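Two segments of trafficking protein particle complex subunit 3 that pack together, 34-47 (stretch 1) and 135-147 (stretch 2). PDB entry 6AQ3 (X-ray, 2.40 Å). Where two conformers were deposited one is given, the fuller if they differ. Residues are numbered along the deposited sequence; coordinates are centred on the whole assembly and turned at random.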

# COMPACT_ATOMS: atom_id res chain seq x y z
N THR C 34 -2.75 -3.12 -2.05
CA THR C 34 -3.23 -1.77 -1.83
C THR C 34 -2.87 -0.88 -3.02
O THR C 34 -3.71 -0.15 -3.54
CB THR C 34 -2.65 -1.20 -0.54
OG1 THR C 34 -3.01 -2.05 0.56
CG2 THR C 34 -3.16 0.21 -0.29
N TYR C 35 -1.60 -0.93 -3.45
CA TYR C 35 -1.17 -0.19 -4.63
C TYR C 35 -1.97 -0.62 -5.85
O TYR C 35 -2.41 0.23 -6.64
CB TYR C 35 0.33 -0.39 -4.86
CG TYR C 35 0.87 0.40 -6.05
CD1 TYR C 35 0.88 1.79 -6.03
CD2 TYR C 35 1.37 -0.24 -7.17
CE1 TYR C 35 1.35 2.53 -7.09
CE2 TYR C 35 1.86 0.50 -8.26
CZ TYR C 35 1.85 1.89 -8.20
OH TYR C 35 2.31 2.66 -9.25
N GLY C 36 -2.21 -1.93 -5.99
CA GLY C 36 -3.00 -2.42 -7.12
C GLY C 36 -4.40 -1.86 -7.16
O GLY C 36 -4.92 -1.53 -8.23
N SER C 37 -5.04 -1.71 -5.98
CA SER C 37 -6.35 -1.06 -5.94
C SER C 37 -6.27 0.39 -6.40
O SER C 37 -7.23 0.92 -6.97
CB SER C 37 -6.94 -1.12 -4.53
OG SER C 37 -6.92 -2.43 -4.00
N LEU C 38 -5.16 1.07 -6.10
CA LEU C 38 -4.98 2.45 -6.55
C LEU C 38 -4.88 2.52 -8.07
O LEU C 38 -5.60 3.29 -8.71
CB LEU C 38 -3.74 3.06 -5.89
CG LEU C 38 -3.24 4.42 -6.42
CD1 LEU C 38 -4.30 5.52 -6.31
CD2 LEU C 38 -1.99 4.83 -5.69
N VAL C 39 -4.00 1.70 -8.67
CA VAL C 39 -3.86 1.73 -10.13
C VAL C 39 -5.17 1.34 -10.79
O VAL C 39 -5.61 1.98 -11.76
CB VAL C 39 -2.72 0.80 -10.59
CG1 VAL C 39 -2.55 0.86 -12.09
CG2 VAL C 39 -1.42 1.12 -9.86
N THR C 40 -5.85 0.33 -10.24
CA THR C 40 -7.13 -0.11 -10.77
C THR C 40 -8.15 1.02 -10.75
O THR C 40 -8.85 1.26 -11.73
CB THR C 40 -7.65 -1.31 -9.98
OG1 THR C 40 -6.77 -2.43 -10.21
CG2 THR C 40 -9.11 -1.69 -10.40
N GLN C 41 -8.21 1.76 -9.64
CA GLN C 41 -9.12 2.89 -9.58
C GLN C 41 -8.77 3.96 -10.61
O GLN C 41 -9.66 4.51 -11.26
CB GLN C 41 -9.12 3.46 -8.16
CG GLN C 41 -9.84 4.79 -8.01
CD GLN C 41 -11.33 4.69 -8.24
OE1 GLN C 41 -11.92 3.62 -8.08
NE2 GLN C 41 -11.95 5.82 -8.60
N MET C 42 -7.48 4.24 -10.80
CA MET C 42 -7.09 5.22 -11.80
C MET C 42 -7.37 4.75 -13.23
O MET C 42 -7.76 5.55 -14.08
CB MET C 42 -5.62 5.59 -11.63
CG MET C 42 -5.35 6.22 -10.28
SD MET C 42 -3.63 6.64 -10.06
CE MET C 42 -3.48 7.92 -11.30
N LEU C 43 -7.23 3.45 -13.50
CA LEU C 43 -7.45 2.96 -14.86
C LEU C 43 -8.87 3.18 -15.37
O LEU C 43 -9.13 2.95 -16.55
CB LEU C 43 -7.05 1.49 -14.98
CG LEU C 43 -5.54 1.38 -15.19
CD1 LEU C 43 -5.10 -0.06 -15.06
CD2 LEU C 43 -5.18 1.98 -16.57
N LYS C 44 -9.80 3.64 -14.53
CA LYS C 44 -11.10 4.04 -15.05
C LYS C 44 -10.94 5.16 -16.08
O LYS C 44 -11.75 5.27 -17.02
CB LYS C 44 -12.02 4.46 -13.91
CG LYS C 44 -12.27 3.33 -12.90
CD LYS C 44 -13.43 3.71 -11.97
CE LYS C 44 -13.78 2.63 -10.98
NZ LYS C 44 -15.06 2.96 -10.28
N ASP C 45 -9.92 6.01 -15.92
CA ASP C 45 -9.61 7.09 -16.86
C ASP C 45 -8.76 6.50 -17.99
O ASP C 45 -7.60 6.86 -18.21
CB ASP C 45 -8.91 8.24 -16.15
N TYR C 46 -9.38 5.57 -18.73
CA TYR C 46 -8.61 4.76 -19.66
C TYR C 46 -8.09 5.56 -20.85
O TYR C 46 -7.17 5.09 -21.53
CB TYR C 46 -9.41 3.54 -20.12
CG TYR C 46 -10.68 3.81 -20.92
CD1 TYR C 46 -10.62 4.23 -22.25
CD2 TYR C 46 -11.94 3.61 -20.36
CE1 TYR C 46 -11.75 4.46 -22.97
CE2 TYR C 46 -13.09 3.83 -21.10
CZ TYR C 46 -12.99 4.26 -22.40
OH TYR C 46 -14.11 4.50 -23.15
N GLU C 47 -8.60 6.76 -21.10
CA GLU C 47 -8.20 7.47 -22.31
C GLU C 47 -6.98 8.36 -22.14
O GLU C 47 -6.51 8.92 -23.14
CB GLU C 47 -9.37 8.29 -22.87
CG GLU C 47 -10.06 7.61 -24.07
CD GLU C 47 -11.57 7.73 -24.02
OE1 GLU C 47 -12.10 8.05 -22.93
OE2 GLU C 47 -12.24 7.51 -25.05
N PRO C 135 -5.17 -3.03 -24.95
CA PRO C 135 -5.10 -1.58 -25.20
C PRO C 135 -4.32 -0.80 -24.14
O PRO C 135 -3.77 0.27 -24.45
CB PRO C 135 -6.58 -1.17 -25.28
CG PRO C 135 -7.34 -2.29 -24.64
CD PRO C 135 -6.56 -3.52 -24.95
N ILE C 136 -4.31 -1.26 -22.89
CA ILE C 136 -3.50 -0.59 -21.88
C ILE C 136 -2.01 -0.81 -22.15
O ILE C 136 -1.19 0.08 -21.90
CB ILE C 136 -3.90 -1.06 -20.47
CG1 ILE C 136 -5.38 -0.76 -20.20
CG2 ILE C 136 -3.04 -0.37 -19.41
CD1 ILE C 136 -5.77 0.66 -20.47
N LYS C 137 -1.63 -2.02 -22.60
CA LYS C 137 -0.22 -2.25 -22.93
C LYS C 137 0.21 -1.35 -24.08
O LYS C 137 1.30 -0.79 -24.05
CB LYS C 137 0.02 -3.71 -23.32
CG LYS C 137 -0.04 -4.71 -22.19
CD LYS C 137 0.08 -6.16 -22.71
CE LYS C 137 1.38 -6.36 -23.48
NZ LYS C 137 1.66 -7.80 -23.75
N GLN C 138 -0.63 -1.23 -25.11
CA GLN C 138 -0.30 -0.41 -26.26
C GLN C 138 -0.15 1.05 -25.87
O GLN C 138 0.64 1.78 -26.47
CB GLN C 138 -1.37 -0.58 -27.34
N LYS C 139 -0.91 1.49 -24.86
CA LYS C 139 -0.80 2.84 -24.34
C LYS C 139 0.36 3.01 -23.37
O LYS C 139 0.59 4.13 -22.88
CB LYS C 139 -2.12 3.25 -23.69
CG LYS C 139 -3.25 3.49 -24.71
CD LYS C 139 -4.55 3.82 -23.98
CE LYS C 139 -5.78 3.65 -24.86
NZ LYS C 139 -6.90 2.98 -24.10
N ARG C 140 1.09 1.94 -23.08
CA ARG C 140 2.30 1.98 -22.26
C ARG C 140 2.04 2.61 -20.88
O ARG C 140 2.74 3.52 -20.44
CB ARG C 140 3.45 2.70 -22.99
CG ARG C 140 4.04 1.79 -24.07
CD ARG C 140 5.33 2.28 -24.69
NE ARG C 140 6.44 2.02 -23.77
CZ ARG C 140 7.10 0.87 -23.70
NH1 ARG C 140 6.76 -0.15 -24.49
NH2 ARG C 140 8.09 0.72 -22.83
N LEU C 141 1.06 2.06 -20.17
CA LEU C 141 0.99 2.31 -18.74
C LEU C 141 2.27 1.82 -18.08
O LEU C 141 2.77 0.73 -18.38
CB LEU C 141 -0.20 1.56 -18.13
CG LEU C 141 -0.27 1.44 -16.62
CD1 LEU C 141 -0.70 2.77 -16.03
CD2 LEU C 141 -1.22 0.29 -16.22
N TYR C 142 2.81 2.63 -17.18
CA TYR C 142 3.92 2.18 -16.35
C TYR C 142 3.35 1.91 -14.96
O TYR C 142 3.34 2.77 -14.07
CB TYR C 142 5.06 3.19 -16.33
CG TYR C 142 5.88 3.14 -17.60
CD1 TYR C 142 6.52 1.95 -17.99
CD2 TYR C 142 6.06 4.28 -18.40
CE1 TYR C 142 7.30 1.90 -19.15
CE2 TYR C 142 6.84 4.24 -19.57
CZ TYR C 142 7.45 3.04 -19.94
OH TYR C 142 8.21 2.96 -21.07
N TYR C 143 2.89 0.66 -14.79
CA TYR C 143 2.16 0.24 -13.61
C TYR C 143 2.84 0.66 -12.31
O TYR C 143 2.16 1.07 -11.35
CB TYR C 143 1.99 -1.28 -13.65
CG TYR C 143 1.09 -1.82 -12.56
CD1 TYR C 143 -0.29 -1.87 -12.73
CD2 TYR C 143 1.63 -2.25 -11.36
CE1 TYR C 143 -1.12 -2.37 -11.72
CE2 TYR C 143 0.83 -2.73 -10.37
CZ TYR C 143 -0.54 -2.79 -10.54
OH TYR C 143 -1.31 -3.27 -9.52
N SER C 144 4.17 0.58 -12.24
CA SER C 144 4.94 0.87 -11.04
C SER C 144 5.57 2.26 -11.04
O SER C 144 6.57 2.47 -10.34
CB SER C 144 6.05 -0.16 -10.86
OG SER C 144 5.51 -1.43 -10.66
N ASN C 145 4.97 3.23 -11.74
CA ASN C 145 5.62 4.53 -11.91
C ASN C 145 5.83 5.25 -10.59
O ASN C 145 6.71 6.12 -10.50
CB ASN C 145 4.81 5.41 -12.85
CG ASN C 145 5.70 6.24 -13.77
OD1 ASN C 145 6.81 5.82 -14.09
ND2 ASN C 145 5.21 7.40 -14.22
N ILE C 146 5.08 4.88 -9.55
CA ILE C 146 5.28 5.46 -8.22
C ILE C 146 6.74 5.34 -7.79
O ILE C 146 7.22 6.16 -6.99
CB ILE C 146 4.32 4.79 -7.22
CG1 ILE C 146 4.23 5.62 -5.95
CG2 ILE C 146 4.82 3.39 -6.87
CD1 ILE C 146 3.00 5.30 -5.13
N ILE C 147 7.46 4.33 -8.27
CA ILE C 147 8.87 4.17 -7.91
C ILE C 147 9.71 5.34 -8.40
O ILE C 147 10.61 5.82 -7.70
CB ILE C 147 9.42 2.82 -8.44
CG1 ILE C 147 8.66 1.64 -7.82
CG2 ILE C 147 10.93 2.67 -8.11
CD1 ILE C 147 9.14 0.29 -8.30
O HOH W 1 -4.11 -3.75 -10.26

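The helix of stretch 1, already under way at Thr34, packs against the last turn of a helix that enters at Pro135, the irregular segment after it, and Ile146 in the next helix; the CA atoms of Val39 and Tyr143 come within 7.1 Å, those of Tyr46 and Ile136 within 7.7 Å. Tyr35, Val39 and Leu43, four residues apart, point their CA-to-CB bonds toward stretch 2 and so make a single stripe of contacts. Tyr35 makes the closest contact: its OH donates a 2.6 Å hydrogen bond to Tyr143 O, while CE1 packs 3.6 Å from Ile146 CG2 and the ring edge meets the face of Tyr143 in an offset edge-to-face pair, planes at 86°. At Gly36 the absence of a side chain lets Tyr143 OH approach CA to 3.1 Å; an ideal CB would also sit 3.1 Å from that hydroxyl, a tight fit. Water 1 bridges here, its O donating to Gly36 O (3.1 Å) and Tyr143 OH (2.9 Å). Val39 sets CG2 over the Tyr143 ring, 4.2 Å from its centroid, a CH-pi contact. Leu43 extends the apolar stripe, CD1 lying 4.1 Å from Leu141 CD2 and CD2 4.2 Å from Ile136 CD1. Beyond the Met42–Asp45 type I turn, Tyr46 O accepts a weak 3.3 Å hydrogen bond from Lys139 NZ at the exposed margin.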